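Local atomic coordinates of formiminoglutamase (Trypanosoma cruzi, PDB entry 4MYK), a protein that hydrolyses N-formimino-L-glutamate to L-glutamate and formamide, acting as an arginase-like metalloenzyme that carries two manganese ions. Residues F37-G42 with S92-A97; A57-F62 with R293-M298; V76-L81 with G305-P310; V142-S147 with F232-V237. The protein carries 1 engineered substitution. All coordinates share one frame; numbering follows the deposited sequence.

The four contacts sample the arginase/deacetylase alpha/beta fold from its metal site to its outer edge. Contact 4, its centre about 6 Å from that of the chain, pairs two strands of the eight-stranded parallel sheet that lead to manganese ligands. Contact 1 joins the loop after strand 32-37 to the start of helix 94-110, its centre about 19 Å from that of contact 4. Contacts 2 and 3 share helix 290-306 and have centres about 20 Å apart. Met298 of contact 2 touches Phe235 and Val237 of contact 4. In sequence, contact 1 closes before contact 4 opens, whereas contacts 2 and 3 span contact 4, so the C-terminal helix returns to early parts of the chain.

Contact 1. Residues F37-G42 with S92-A97; sequences FPYDEG and STLEEA
Tyr39 OH is gripped by two backbone groups, with a hydrogen bond to Ile89 O and a weak one from Ala91 N, while the methyl of Ala97 rests against the same end of the side chain. Ala97 CB approaches the ring obliquely, 3.7 Å from Tyr39 CZ. Farther back, Leu94 passes the ring pointing the opposite way, and Tyr39 CD1 meets Leu94 CD1 at 3.6 Å. The segment 37-42 leaves the C-terminal end of strand 32-37 in the parallel sheet of the arginase/deacetylase fold and packs on the first turn of helix 94-110, where Thr93 is the N-cap and accepts a weak bond from Glu96 N. An inverse gamma turn centred on Pro38, closed by Tyr39 N to Phe37 O at 2.9 Å, folds two aromatic residues together: Tyr39 CD2 sits 3.4 Å above the plane of the Phe37 ring, over its centre, and Phe37 CE1 reaches Ala97 O. The nearest side-chain atom of Glu41 is about 11 Å from a bound manganese ion, too far for a ligand. Glu41 and Leu94 meet tip to tip, the bend of the glutamate at chi2 (78°) placing CD near the leucine methyls, and Glu41 OE1 comes to 3.6 Å from Leu94 CD1.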
loop_
_atom_site.group_PDB
_atom_site.type_symbol
_atom_site.label_atom_id
_atom_site.label_comp_id
_atom_site.label_asym_id
_atom_site.label_seq_id
_atom_site.Cartn_x
_atom_site.Cartn_y
_atom_site.Cartn_z
ATOM N N PHE A 37 -7.623 -16.108 -22.173
ATOM C CA PHE A 37 -8.275 -15.211 -23.120
ATOM C C PHE A 37 -7.457 -13.924 -23.329
ATOM O O PHE A 37 -7.749 -12.878 -22.729
ATOM C CB PHE A 37 -9.720 -14.909 -22.698
ATOM C CG PHE A 37 -10.588 -14.405 -23.824
ATOM C CD1 PHE A 37 -10.850 -15.206 -24.929
ATOM C CD2 PHE A 37 -11.143 -13.139 -23.776
ATOM C CE1 PHE A 37 -11.634 -14.749 -25.963
ATOM C CE2 PHE A 37 -11.932 -12.676 -24.801
ATOM C CZ PHE A 37 -12.180 -13.480 -25.897
ATOM N N PRO A 38 -6.435 -14.001 -24.206
ATOM C CA PRO A 38 -5.477 -12.917 -24.441
ATOM C C PRO A 38 -6.041 -11.803 -25.337
ATOM O O PRO A 38 -5.541 -11.601 -26.443
ATOM C CB PRO A 38 -4.317 -13.627 -25.157
ATOM C CG PRO A 38 -4.790 -15.046 -25.450
ATOM C CD PRO A 38 -6.250 -15.100 -25.166
ATOM N N TYR A 39 -7.068 -11.095 -24.865
ATOM C CA TYR A 39 -7.647 -9.984 -25.614
ATOM C C TYR A 39 -7.858 -8.769 -24.724
ATOM O O TYR A 39 -8.230 -8.895 -23.564
ATOM C CB TYR A 39 -8.953 -10.402 -26.296
ATOM C CG TYR A 39 -8.747 -11.535 -27.269
ATOM C CD1 TYR A 39 -8.431 -11.288 -28.598
ATOM C CD2 TYR A 39 -8.834 -12.860 -26.849
ATOM C CE1 TYR A 39 -8.219 -12.337 -29.485
ATOM C CE2 TYR A 39 -8.627 -13.918 -27.728
ATOM C CZ TYR A 39 -8.321 -13.652 -29.041
ATOM O OH TYR A 39 -8.117 -14.699 -29.910
ATOM N N ASP A 40 -7.625 -7.594 -25.289
ATOM C CA ASP A 40 -7.608 -6.344 -24.543
ATOM C C ASP A 40 -8.963 -5.904 -24.030
ATOM O O ASP A 40 -9.067 -5.356 -22.939
ATOM C CB ASP A 40 -7.072 -5.213 -25.435
ATOM C CG ASP A 40 -5.577 -5.001 -25.297
ATOM O OD1 ASP A 40 -5.083 -3.996 -25.843
ATOM O OD2 ASP A 40 -4.897 -5.824 -24.642
ATOM N N GLU A 41 -9.993 -6.111 -24.839
ATOM C CA GLU A 41 -11.258 -5.387 -24.683
ATOM C C GLU A 41 -11.929 -5.436 -23.303
ATOM O O GLU A 41 -12.209 -6.501 -22.752
ATOM C CB GLU A 41 -12.238 -5.781 -25.787
ATOM C CG GLU A 41 -11.819 -5.301 -27.175
ATOM C CD GLU A 41 -10.712 -6.148 -27.819
ATOM O OE1 GLU A 41 -10.363 -7.209 -27.258
ATOM O OE2 GLU A 41 -10.203 -5.748 -28.895
ATOM N N GLY A 42 -12.190 -4.247 -22.771
ATOM C CA GLY A 42 -12.798 -4.077 -21.468
ATOM C C GLY A 42 -12.578 -2.646 -21.029
ATOM O O GLY A 42 -13.001 -1.713 -21.702
ATOM N N SER A 92 -9.552 -15.753 -35.537
ATOM C CA SER A 92 -9.241 -14.736 -36.543
ATOM C C SER A 92 -9.974 -13.412 -36.289
ATOM O O SER A 92 -9.441 -12.341 -36.569
ATOM C CB SER A 92 -9.548 -15.255 -37.950
ATOM O OG SER A 92 -10.941 -15.273 -38.213
ATOM N N THR A 93 -11.198 -13.492 -35.770
ATOM C CA THR A 93 -11.964 -12.298 -35.419
ATOM C C THR A 93 -12.307 -12.330 -33.949
ATOM O O THR A 93 -12.271 -13.378 -33.319
ATOM C CB THR A 93 -13.290 -12.172 -36.212
ATOM O OG1 THR A 93 -14.154 -13.272 -35.895
ATOM C CG2 THR A 93 -13.036 -12.131 -37.720
ATOM N N LEU A 94 -12.667 -11.174 -33.412
ATOM C CA LEU A 94 -12.924 -11.032 -31.981
ATOM C C LEU A 94 -14.211 -11.724 -31.517
ATOM O O LEU A 94 -14.239 -12.406 -30.492
ATOM C CB LEU A 94 -12.979 -9.553 -31.620
ATOM C CG LEU A 94 -12.892 -9.290 -30.135
ATOM C CD1 LEU A 94 -11.503 -9.674 -29.618
ATOM C CD2 LEU A 94 -13.200 -7.832 -29.897
ATOM N N GLU A 95 -15.277 -11.534 -32.281
ATOM C CA GLU A 95 -16.557 -12.149 -31.987
ATOM C C GLU A 95 -16.442 -13.662 -32.077
ATOM O O GLU A 95 -17.107 -14.387 -31.347
ATOM C CB GLU A 95 -17.620 -11.638 -32.958
ATOM C CG GLU A 95 -17.713 -10.116 -33.024
ATOM C CD GLU A 95 -16.533 -9.478 -33.756
ATOM O OE1 GLU A 95 -16.174 -9.971 -34.852
ATOM O OE2 GLU A 95 -15.968 -8.484 -33.238
ATOM N N GLU A 96 -15.596 -14.148 -32.975
ATOM C CA GLU A 96 -15.362 -15.582 -33.053
ATOM C C GLU A 96 -14.622 -16.070 -31.803
ATOM O O GLU A 96 -14.916 -17.143 -31.278
ATOM C CB GLU A 96 -14.586 -15.930 -34.319
ATOM C CG GLU A 96 -14.298 -17.405 -34.492
ATOM C CD GLU A 96 -13.493 -17.671 -35.744
ATOM O OE1 GLU A 96 -12.953 -16.695 -36.312
ATOM O OE2 GLU A 96 -13.406 -18.846 -36.159
ATOM N N ALA A 97 -13.667 -15.276 -31.326
ATOM C CA ALA A 97 -12.954 -15.602 -30.093
ATOM C C ALA A 97 -13.927 -15.668 -28.926
ATOM O O ALA A 97 -13.768 -16.470 -28.016
ATOM C CB ALA A 97 -11.869 -14.574 -29.820
#

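Contact 2. Residues A57-F62 with R293-M298; sequences AAFRFF and RVAVYM
Phe62 and Arg293 cross at about a right angle, the arginine laying its aliphatic stem over one face of the ring. Arg293 CG stands 3.8 Å from the centroid of the Phe62 ring in a CH-pi contact, offset toward the CD1-CE1 rim. Phe61 CD1 covers the opposite face, and Tyr289 meets the ring edge-to-face. The guanidinium plane is turned 69° from the ring, and a bend at chi3 (60°) carries NE away from the extended line of the chain. Phe59 presents its own face to Val296: CG2 of the valine makes a CH-pi contact 4.0 Å from the Phe59 centroid, while Ala295 O lies at the ring's edge, 3.6 Å from Phe59 CE2. The same Val296 CG2 fits between the aromatic residues, 3.6 Å from Phe62 CB and, more tightly, 3.1 Å from Phe59 O. Helices 55-63 and 290-306 are thereby joined, the short segments crossing at -68° with axes 8.6 Å apart. Gln189 of the second subunit also packs against Arg293. No hydrogen bond links the two segments, so the contact rests on dispersion and CH-pi forces, the arginine contributing its methylenes while Arg293 NH2 makes a weak bond to Tyr297 OH within its own helix.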
loop_
_atom_site.group_PDB
_atom_site.type_symbol
_atom_site.label_atom_id
_atom_site.label_comp_id
_atom_site.label_asym_id
_atom_site.label_seq_id
_atom_site.Cartn_x
_atom_site.Cartn_y
_atom_site.Cartn_z
ATOM N N ALA A 57 -0.205 -14.695 -20.313
ATOM C CA ALA A 57 1.198 -15.100 -20.367
ATOM C C ALA A 57 1.892 -14.845 -19.028
ATOM O O ALA A 57 2.624 -15.689 -18.512
ATOM C CB ALA A 57 1.917 -14.361 -21.483
ATOM N N ALA A 58 1.644 -13.670 -18.468
ATOM C CA ALA A 58 2.230 -13.273 -17.200
ATOM C C ALA A 58 1.700 -14.134 -16.048
ATOM O O ALA A 58 2.444 -14.540 -15.165
ATOM C CB ALA A 58 1.943 -11.809 -16.946
ATOM N N PHE A 59 0.401 -14.390 -16.055
ATOM C CA PHE A 59 -0.188 -15.314 -15.108
ATOM C C PHE A 59 0.513 -16.672 -15.199
ATOM O O PHE A 59 0.882 -17.244 -14.174
ATOM C CB PHE A 59 -1.676 -15.470 -15.388
ATOM C CG PHE A 59 -2.387 -16.354 -14.405
ATOM C CD1 PHE A 59 -2.398 -17.730 -14.568
ATOM C CD2 PHE A 59 -3.049 -15.810 -13.321
ATOM C CE1 PHE A 59 -3.048 -18.533 -13.672
ATOM C CE2 PHE A 59 -3.690 -16.611 -12.425
ATOM C CZ PHE A 59 -3.696 -17.972 -12.597
ATOM N N ARG A 60 0.694 -17.179 -16.425
ATOM C CA ARG A 60 1.319 -18.494 -16.649
ATOM C C ARG A 60 2.753 -18.543 -16.168
ATOM O O ARG A 60 3.215 -19.573 -15.670
ATOM C CB ARG A 60 1.277 -18.903 -18.123
ATOM C CG ARG A 60 -0.064 -19.451 -18.550
ATOM C CD ARG A 60 -0.060 -20.053 -19.938
ATOM N NE ARG A 60 -1.372 -20.615 -20.220
ATOM C CZ ARG A 60 -2.316 -19.990 -20.914
ATOM N NH1 ARG A 60 -2.073 -18.798 -21.432
ATOM N NH2 ARG A 60 -3.493 -20.565 -21.104
ATOM N N PHE A 61 3.455 -17.427 -16.322
ATOM C CA PHE A 61 4.831 -17.346 -15.868
ATOM C C PHE A 61 4.919 -17.687 -14.388
ATOM O O PHE A 61 5.702 -18.549 -13.986
ATOM C CB PHE A 61 5.416 -15.956 -16.114
ATOM C CG PHE A 61 6.880 -15.864 -15.798
ATOM C CD1 PHE A 61 7.310 -15.501 -14.529
ATOM C CD2 PHE A 61 7.832 -16.157 -16.764
ATOM C CE1 PHE A 61 8.657 -15.422 -14.241
ATOM C CE2 PHE A 61 9.183 -16.081 -16.471
ATOM C CZ PHE A 61 9.590 -15.717 -15.214
ATOM N N PHE A 62 4.104 -17.015 -13.581
ATOM C CA PHE A 62 4.154 -17.217 -12.139
ATOM C C PHE A 62 3.432 -18.488 -11.723
ATOM O O PHE A 62 3.728 -19.066 -10.682
ATOM C CB PHE A 62 3.688 -15.956 -11.391
ATOM C CG PHE A 62 4.658 -14.812 -11.528
ATOM C CD1 PHE A 62 5.755 -14.712 -10.680
ATOM C CD2 PHE A 62 4.520 -13.876 -12.551
ATOM C CE1 PHE A 62 6.682 -13.679 -10.828
ATOM C CE2 PHE A 62 5.441 -12.848 -12.706
ATOM C CZ PHE A 62 6.522 -12.751 -11.843
ATOM N N ARG A 293 1.947 -11.812 -9.743
ATOM C CA ARG A 293 2.082 -12.643 -8.547
ATOM C C ARG A 293 0.785 -12.641 -7.748
ATOM O O ARG A 293 0.321 -13.678 -7.298
ATOM C CB ARG A 293 3.260 -12.190 -7.676
ATOM C CG ARG A 293 4.622 -12.356 -8.342
ATOM C CD ARG A 293 5.772 -12.095 -7.376
ATOM N NE ARG A 293 5.748 -13.014 -6.236
ATOM C CZ ARG A 293 6.622 -13.997 -6.047
ATOM N NH1 ARG A 293 7.600 -14.196 -6.921
ATOM N NH2 ARG A 293 6.524 -14.780 -4.985
ATOM N N VAL A 294 0.190 -11.467 -7.574
ATOM C CA VAL A 294 -1.069 -11.390 -6.836
ATOM C C VAL A 294 -2.148 -12.240 -7.505
ATOM O O VAL A 294 -2.897 -12.951 -6.826
ATOM C CB VAL A 294 -1.557 -9.947 -6.680
ATOM C CG1 VAL A 294 -2.983 -9.918 -6.121
ATOM C CG2 VAL A 294 -0.582 -9.163 -5.799
ATOM N N ALA A 295 -2.206 -12.169 -8.835
ATOM C CA ALA A 295 -3.221 -12.865 -9.623
ATOM C C ALA A 295 -3.091 -14.372 -9.451
ATOM O O ALA A 295 -4.090 -15.068 -9.248
ATOM C CB ALA A 295 -3.116 -12.476 -11.094
ATOM N N VAL A 296 -1.856 -14.870 -9.522
ATOM C CA VAL A 296 -1.594 -16.300 -9.318
ATOM C C VAL A 296 -1.921 -16.712 -7.880
ATOM O O VAL A 296 -2.490 -17.776 -7.650
ATOM C CB VAL A 296 -0.134 -16.700 -9.703
ATOM C CG1 VAL A 296 0.167 -18.126 -9.287
ATOM C CG2 VAL A 296 0.106 -16.518 -11.211
ATOM N N TYR A 297 -1.577 -15.858 -6.920
ATOM C CA TYR A 297 -1.861 -16.138 -5.518
ATOM C C TYR A 297 -3.356 -16.148 -5.221
ATOM O O TYR A 297 -3.827 -16.897 -4.374
ATOM C CB TYR A 297 -1.141 -15.145 -4.608
ATOM C CG TYR A 297 0.296 -15.533 -4.311
ATOM C CD1 TYR A 297 0.609 -16.811 -3.861
ATOM C CD2 TYR A 297 1.334 -14.623 -4.469
ATOM C CE1 TYR A 297 1.915 -17.173 -3.590
ATOM C CE2 TYR A 297 2.643 -14.976 -4.194
ATOM C CZ TYR A 297 2.929 -16.253 -3.757
ATOM O OH TYR A 297 4.229 -16.616 -3.475
ATOM N N MET A 298 -4.103 -15.317 -5.935
ATOM C CA MET A 298 -5.558 -15.331 -5.847
ATOM C C MET A 298 -6.144 -16.668 -6.326
ATOM O O MET A 298 -7.009 -17.254 -5.665
ATOM C CB MET A 298 -6.138 -14.170 -6.649
ATOM C CG MET A 298 -6.050 -12.829 -5.953
ATOM S SD MET A 298 -6.616 -11.454 -6.983
ATOM C CE MET A 298 -8.343 -11.857 -7.243
#

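Contact 3. Residues V76-L81 with G305-P310; sequences VDASHL and GFATRP. Engineered in segment 305-310: Pro310 (natural residue Ser).
Apolar packing centres on the methyl of Ala307, which meets Ala78 with 3.8 Å between the two CB atoms. Leu81 uses both methyls: CD1 lies 3.9 Å from Ala307 CB, and CD2 lies 3.7 Å from Phe306 CD2, at the edge of the phenylalanine ring and in its plane. Val76 and Thr308 cross at about a right angle, methyl against methyl, with Val76 CG2 3.8 Å from Thr308 CG2. Ala307 O lies at the edge of the His80 imidazole, in its plane, 3.3 Å from His80 CE1. His80 CG sits between its backbone N and carbonyl carbon (chi1 80°), which starts the ring in the direction of Ala307. No hydrogen bond joins the two segments; several brace each one. Asp77 OD1 accepts from Ser79 N at 2.8 Å, met from above the carboxylate plane, in an Asx turn. Leu81 N to Ala78 O closes a type I turn, and a second type I turn runs from Phe306 to Arg309, whose guanidinium bonds to Gly269 O and Val274 O. This is plain packing away from the manganese site, setting strand 76-77, of a small antiparallel pair, and its following turn against the end region of helix 290-306.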
loop_
_atom_site.group_PDB
_atom_site.type_symbol
_atom_site.label_atom_id
_atom_site.label_comp_id
_atom_site.label_asym_id
_atom_site.label_seq_id
_atom_site.Cartn_x
_atom_site.Cartn_y
_atom_site.Cartn_z
ATOM N N VAL A 76 -4.501 -26.558 4.760
ATOM C CA VAL A 76 -5.229 -27.190 3.671
ATOM C C VAL A 76 -4.219 -27.807 2.708
ATOM O O VAL A 76 -3.288 -27.135 2.258
ATOM C CB VAL A 76 -6.139 -26.178 2.918
ATOM C CG1 VAL A 76 -6.706 -26.796 1.662
ATOM C CG2 VAL A 76 -7.266 -25.703 3.819
ATOM N N ASP A 77 -4.388 -29.094 2.424
ATOM C CA ASP A 77 -3.545 -29.774 1.467
ATOM C C ASP A 77 -4.337 -29.969 0.190
ATOM O O ASP A 77 -5.377 -30.618 0.192
ATOM C CB ASP A 77 -3.107 -31.127 2.023
ATOM C CG ASP A 77 -2.132 -31.860 1.106
ATOM O OD1 ASP A 77 -1.745 -31.297 0.066
ATOM O OD2 ASP A 77 -1.748 -33.001 1.436
ATOM N N ALA A 78 -3.841 -29.394 -0.901
ATOM C CA ALA A 78 -4.517 -29.481 -2.200
ATOM C C ALA A 78 -3.848 -30.514 -3.092
ATOM O O ALA A 78 -4.132 -30.588 -4.288
ATOM C CB ALA A 78 -4.542 -28.106 -2.901
ATOM N N SER A 79 -2.961 -31.309 -2.494
ATOM C CA SER A 79 -2.167 -32.300 -3.213
ATOM C C SER A 79 -3.002 -33.252 -4.057
ATOM O O SER A 79 -2.504 -33.818 -5.029
ATOM C CB SER A 79 -1.297 -33.092 -2.236
ATOM O OG SER A 79 -0.271 -32.270 -1.711
ATOM N N HIS A 80 -4.270 -33.423 -3.690
ATOM C CA HIS A 80 -5.137 -34.386 -4.374
ATOM C C HIS A 80 -5.811 -33.858 -5.653
ATOM O O HIS A 80 -6.367 -34.638 -6.425
ATOM C CB HIS A 80 -6.186 -34.958 -3.407
ATOM C CG HIS A 80 -7.364 -34.062 -3.184
ATOM N ND1 HIS A 80 -7.431 -33.161 -2.141
ATOM C CD2 HIS A 80 -8.526 -33.933 -3.865
ATOM C CE1 HIS A 80 -8.581 -32.514 -2.193
ATOM N NE2 HIS A 80 -9.264 -32.961 -3.233
ATOM N N LEU A 81 -5.768 -32.545 -5.875
ATOM C CA LEU A 81 -6.449 -31.953 -7.021
ATOM C C LEU A 81 -5.601 -32.111 -8.267
ATOM O O LEU A 81 -4.377 -32.191 -8.184
ATOM C CB LEU A 81 -6.723 -30.467 -6.787
ATOM C CG LEU A 81 -7.847 -30.049 -5.839
ATOM C CD1 LEU A 81 -7.909 -28.532 -5.716
ATOM C CD2 LEU A 81 -9.167 -30.598 -6.315
ATOM N N GLY A 305 -9.218 -23.468 -1.443
ATOM C CA GLY A 305 -10.595 -23.500 -0.994
ATOM C C GLY A 305 -11.324 -24.655 -1.644
ATOM O O GLY A 305 -12.114 -25.357 -1.007
ATOM N N PHE A 306 -11.045 -24.847 -2.928
ATOM C CA PHE A 306 -11.659 -25.913 -3.709
ATOM C C PHE A 306 -11.303 -27.281 -3.131
ATOM O O PHE A 306 -12.155 -28.167 -3.016
ATOM C CB PHE A 306 -11.192 -25.821 -5.154
ATOM C CG PHE A 306 -12.048 -26.578 -6.116
ATOM C CD1 PHE A 306 -13.200 -26.003 -6.644
ATOM C CD2 PHE A 306 -11.704 -27.863 -6.503
ATOM C CE1 PHE A 306 -13.994 -26.696 -7.540
ATOM C CE2 PHE A 306 -12.489 -28.561 -7.395
ATOM C CZ PHE A 306 -13.637 -27.972 -7.919
ATOM N N ALA A 307 -10.042 -27.441 -2.752
ATOM C CA ALA A 307 -9.590 -28.703 -2.180
ATOM C C ALA A 307 -10.425 -29.125 -0.963
ATOM O O ALA A 307 -10.369 -30.284 -0.543
ATOM C CB ALA A 307 -8.107 -28.625 -1.817
ATOM N N THR A 308 -11.196 -28.194 -0.401
ATOM C CA THR A 308 -11.957 -28.494 0.807
ATOM C C THR A 308 -13.389 -28.924 0.536
ATOM O O THR A 308 -14.015 -29.513 1.410
ATOM C CB THR A 308 -11.963 -27.335 1.858
ATOM O OG1 THR A 308 -12.641 -26.196 1.325
ATOM C CG2 THR A 308 -10.546 -26.953 2.286
ATOM N N ARG A 309 -13.923 -28.650 -0.653
ATOM C CA ARG A 309 -15.289 -29.103 -0.902
ATOM C C ARG A 309 -15.392 -30.616 -1.055
ATOM O O ARG A 309 -14.472 -31.261 -1.570
ATOM C CB ARG A 309 -15.980 -28.393 -2.072
ATOM C CG ARG A 309 -15.119 -27.650 -3.048
ATOM C CD ARG A 309 -16.016 -27.135 -4.192
ATOM N NE ARG A 309 -15.788 -25.730 -4.533
ATOM C CZ ARG A 309 -16.359 -25.104 -5.556
ATOM N NH1 ARG A 309 -17.200 -25.753 -6.350
ATOM N NH2 ARG A 309 -16.081 -23.827 -5.790
ATOM N N PRO A 310 -16.517 -31.181 -0.583
ATOM C CA PRO A 310 -16.917 -32.588 -0.726
ATOM C C PRO A 310 -16.616 -33.166 -2.116
ATOM O O PRO A 310 -17.519 -33.284 -2.948
ATOM C CB PRO A 310 -18.428 -32.533 -0.490
ATOM C CG PRO A 310 -18.594 -31.414 0.496
ATOM C CD PRO A 310 -17.512 -30.400 0.179
#

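Contact 4. Residues V142-S147 with F232-V237; sequences VINVDS and FFSFDV. With MN (manganese (II) ion), chain C.
Two neighbouring strands of the central parallel sheet of the arginase/deacetylase fold, 141-145 and 231-236, run side by side here into the binuclear manganese site. Asp236, at the end of its strand, and Asp146, just past the end of the other, are ligands of both ions, with Asn122 at one and His148 and Asp238 at the other. At the latter ion, Asp146 OD1 binds the manganese at 2.2 Å and Asp236 OD2 at 2.3 Å, alongside water 2. Their carboxylate planes are 47° apart, and the two bound oxygens, Asp146 OD1 and Asp236 OD2, approach to 3.0 Å, a closeness of like charges that the metal would offset. With CG anti to the backbone N (chi1 -178°), Asp236 directs that carbon toward the ion. The parallel pairing sets the strands in register, consistent with the two aspartates arriving level: Ile143 N bonds to Phe232 O, Ser234 N to Ile143 O, Val145 N to Ser234 O, and Asp236 N to Val145 O, the last at 2.8 Å. On the face shared by Ile143, Val145, Phe233 and Phe235, Val145 CG1 lies over the Phe235 ring, 3.8 Å from its centroid, whereas Ile143 CG2 meets Phe233 at its edge. Helices 216-227 and 258-270 pack on this face. On the other, Asn144 ND2 bonds to Glu182 OE1 and Ser234 OG to Asp278 OD1, and water 1 donates to both Asn144 OD1 at 2.8 Å and Ser234 OG at 3.0 Å.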
loop_
_atom_site.group_PDB
_atom_site.type_symbol
_atom_site.label_atom_id
_atom_site.label_comp_id
_atom_site.label_asym_id
_atom_site.label_seq_id
_atom_site.Cartn_x
_atom_site.Cartn_y
_atom_site.Cartn_z
ATOM N N VAL A 142 -24.759 -14.707 -10.499
ATOM C CA VAL A 142 -23.554 -14.020 -10.970
ATOM C C VAL A 142 -23.100 -12.922 -9.999
ATOM O O VAL A 142 -23.902 -12.091 -9.564
ATOM C CB VAL A 142 -23.754 -13.410 -12.395
ATOM C CG1 VAL A 142 -22.483 -12.661 -12.872
ATOM C CG2 VAL A 142 -24.163 -14.480 -13.393
ATOM N N ILE A 143 -21.813 -12.932 -9.659
ATOM C CA ILE A 143 -21.222 -11.823 -8.910
ATOM C C ILE A 143 -20.073 -11.153 -9.677
ATOM O O ILE A 143 -19.133 -11.819 -10.127
ATOM C CB ILE A 143 -20.791 -12.229 -7.469
ATOM C CG1 ILE A 143 -20.093 -11.060 -6.764
ATOM C CG2 ILE A 143 -19.919 -13.488 -7.475
ATOM C CD1 ILE A 143 -19.798 -11.329 -5.293
ATOM N N ASN A 144 -20.182 -9.836 -9.848
ATOM C CA ASN A 144 -19.128 -9.033 -10.458
ATOM C C ASN A 144 -18.359 -8.267 -9.374
ATOM O O ASN A 144 -18.853 -7.268 -8.833
ATOM C CB ASN A 144 -19.722 -8.074 -11.520
ATOM C CG ASN A 144 -18.662 -7.221 -12.234
ATOM O OD1 ASN A 144 -17.510 -7.624 -12.389
ATOM N ND2 ASN A 144 -19.062 -6.041 -12.675
ATOM N N VAL A 145 -17.167 -8.773 -9.049
ATOM C CA VAL A 145 -16.202 -8.070 -8.206
ATOM C C VAL A 145 -15.447 -7.075 -9.083
ATOM O O VAL A 145 -14.655 -7.470 -9.955
ATOM C CB VAL A 145 -15.181 -9.035 -7.549
ATOM C CG1 VAL A 145 -14.220 -8.259 -6.617
ATOM C CG2 VAL A 145 -15.906 -10.148 -6.793
ATOM N N ASP A 146 -15.696 -5.789 -8.851
ATOM C CA ASP A 146 -15.283 -4.778 -9.797
ATOM C C ASP A 146 -15.482 -3.417 -9.168
ATOM O O ASP A 146 -16.535 -3.153 -8.592
ATOM C CB ASP A 146 -16.140 -4.910 -11.051
ATOM C CG ASP A 146 -15.568 -4.183 -12.224
ATOM O OD1 ASP A 146 -14.615 -3.397 -12.038
ATOM O OD2 ASP A 146 -16.077 -4.407 -13.335
ATOM N N SER A 147 -14.464 -2.560 -9.264
ATOM C CA SER A 147 -14.568 -1.189 -8.763
ATOM C C SER A 147 -15.471 -0.389 -9.688
ATOM O O SER A 147 -15.925 0.702 -9.355
ATOM C CB SER A 147 -13.191 -0.528 -8.643
ATOM O OG SER A 147 -12.542 -0.407 -9.894
ATOM N N PHE A 232 -21.362 -17.819 -10.846
ATOM C CA PHE A 232 -20.221 -17.409 -11.655
ATOM C C PHE A 232 -19.455 -16.363 -10.845
ATOM O O PHE A 232 -19.972 -15.271 -10.593
ATOM C CB PHE A 232 -20.736 -16.822 -12.982
ATOM C CG PHE A 232 -19.687 -16.151 -13.815
ATOM C CD1 PHE A 232 -18.335 -16.431 -13.646
ATOM C CD2 PHE A 232 -20.051 -15.239 -14.792
ATOM C CE1 PHE A 232 -17.369 -15.804 -14.431
ATOM C CE2 PHE A 232 -19.083 -14.614 -15.580
ATOM C CZ PHE A 232 -17.742 -14.900 -15.389
ATOM N N PHE A 233 -18.239 -16.715 -10.422
ATOM C CA PHE A 233 -17.407 -15.828 -9.608
ATOM C C PHE A 233 -16.471 -15.047 -10.522
ATOM O O PHE A 233 -15.439 -15.557 -10.951
ATOM C CB PHE A 233 -16.630 -16.631 -8.557
ATOM C CG PHE A 233 -15.902 -15.778 -7.540
ATOM C CD1 PHE A 233 -16.577 -14.802 -6.808
ATOM C CD2 PHE A 233 -14.542 -15.969 -7.294
ATOM C CE1 PHE A 233 -15.895 -14.020 -5.869
ATOM C CE2 PHE A 233 -13.874 -15.197 -6.358
ATOM C CZ PHE A 233 -14.551 -14.227 -5.649
ATOM N N SER A 234 -16.864 -13.811 -10.827
ATOM C CA SER A 234 -16.161 -12.965 -11.793
ATOM C C SER A 234 -15.344 -11.901 -11.066
ATOM O O SER A 234 -15.903 -11.003 -10.425
ATOM C CB SER A 234 -17.159 -12.296 -12.747
ATOM O OG SER A 234 -16.506 -11.643 -13.824
ATOM N N PHE A 235 -14.026 -12.002 -11.163
ATOM C CA PHE A 235 -13.149 -11.145 -10.369
ATOM C C PHE A 235 -12.321 -10.179 -11.198
ATOM O O PHE A 235 -11.229 -10.532 -11.638
ATOM C CB PHE A 235 -12.200 -11.990 -9.524
ATOM C CG PHE A 235 -11.791 -11.329 -8.235
ATOM C CD1 PHE A 235 -11.378 -10.011 -8.220
ATOM C CD2 PHE A 235 -11.840 -12.026 -7.032
ATOM C CE1 PHE A 235 -11.005 -9.404 -7.040
ATOM C CE2 PHE A 235 -11.460 -11.417 -5.841
ATOM C CZ PHE A 235 -11.049 -10.111 -5.848
ATOM N N ASP A 236 -12.822 -8.961 -11.394
ATOM C CA ASP A 236 -12.030 -7.914 -12.038
ATOM C C ASP A 236 -10.965 -7.474 -11.050
ATOM O O ASP A 236 -11.291 -7.013 -9.966
ATOM C CB ASP A 236 -12.910 -6.728 -12.430
ATOM C CG ASP A 236 -12.135 -5.624 -13.152
ATOM O OD1 ASP A 236 -10.904 -5.505 -12.985
ATOM O OD2 ASP A 236 -12.771 -4.871 -13.904
ATOM N N VAL A 237 -9.694 -7.628 -11.411
ATOM C CA VAL A 237 -8.626 -7.345 -10.456
ATOM C C VAL A 237 -8.355 -5.841 -10.231
ATOM O O VAL A 237 -7.605 -5.468 -9.315
ATOM C CB VAL A 237 -7.328 -8.140 -10.767
ATOM C CG1 VAL A 237 -7.583 -9.627 -10.636
ATOM C CG2 VAL A 237 -6.799 -7.807 -12.149
HETATM MN MN MN C . -13.052 -2.692 -13.381
HETATM O O HOH W 1 -15.310 -8.887 -13.593
HETATM O O HOH W 2 -13.997 -2.464 -15.577
#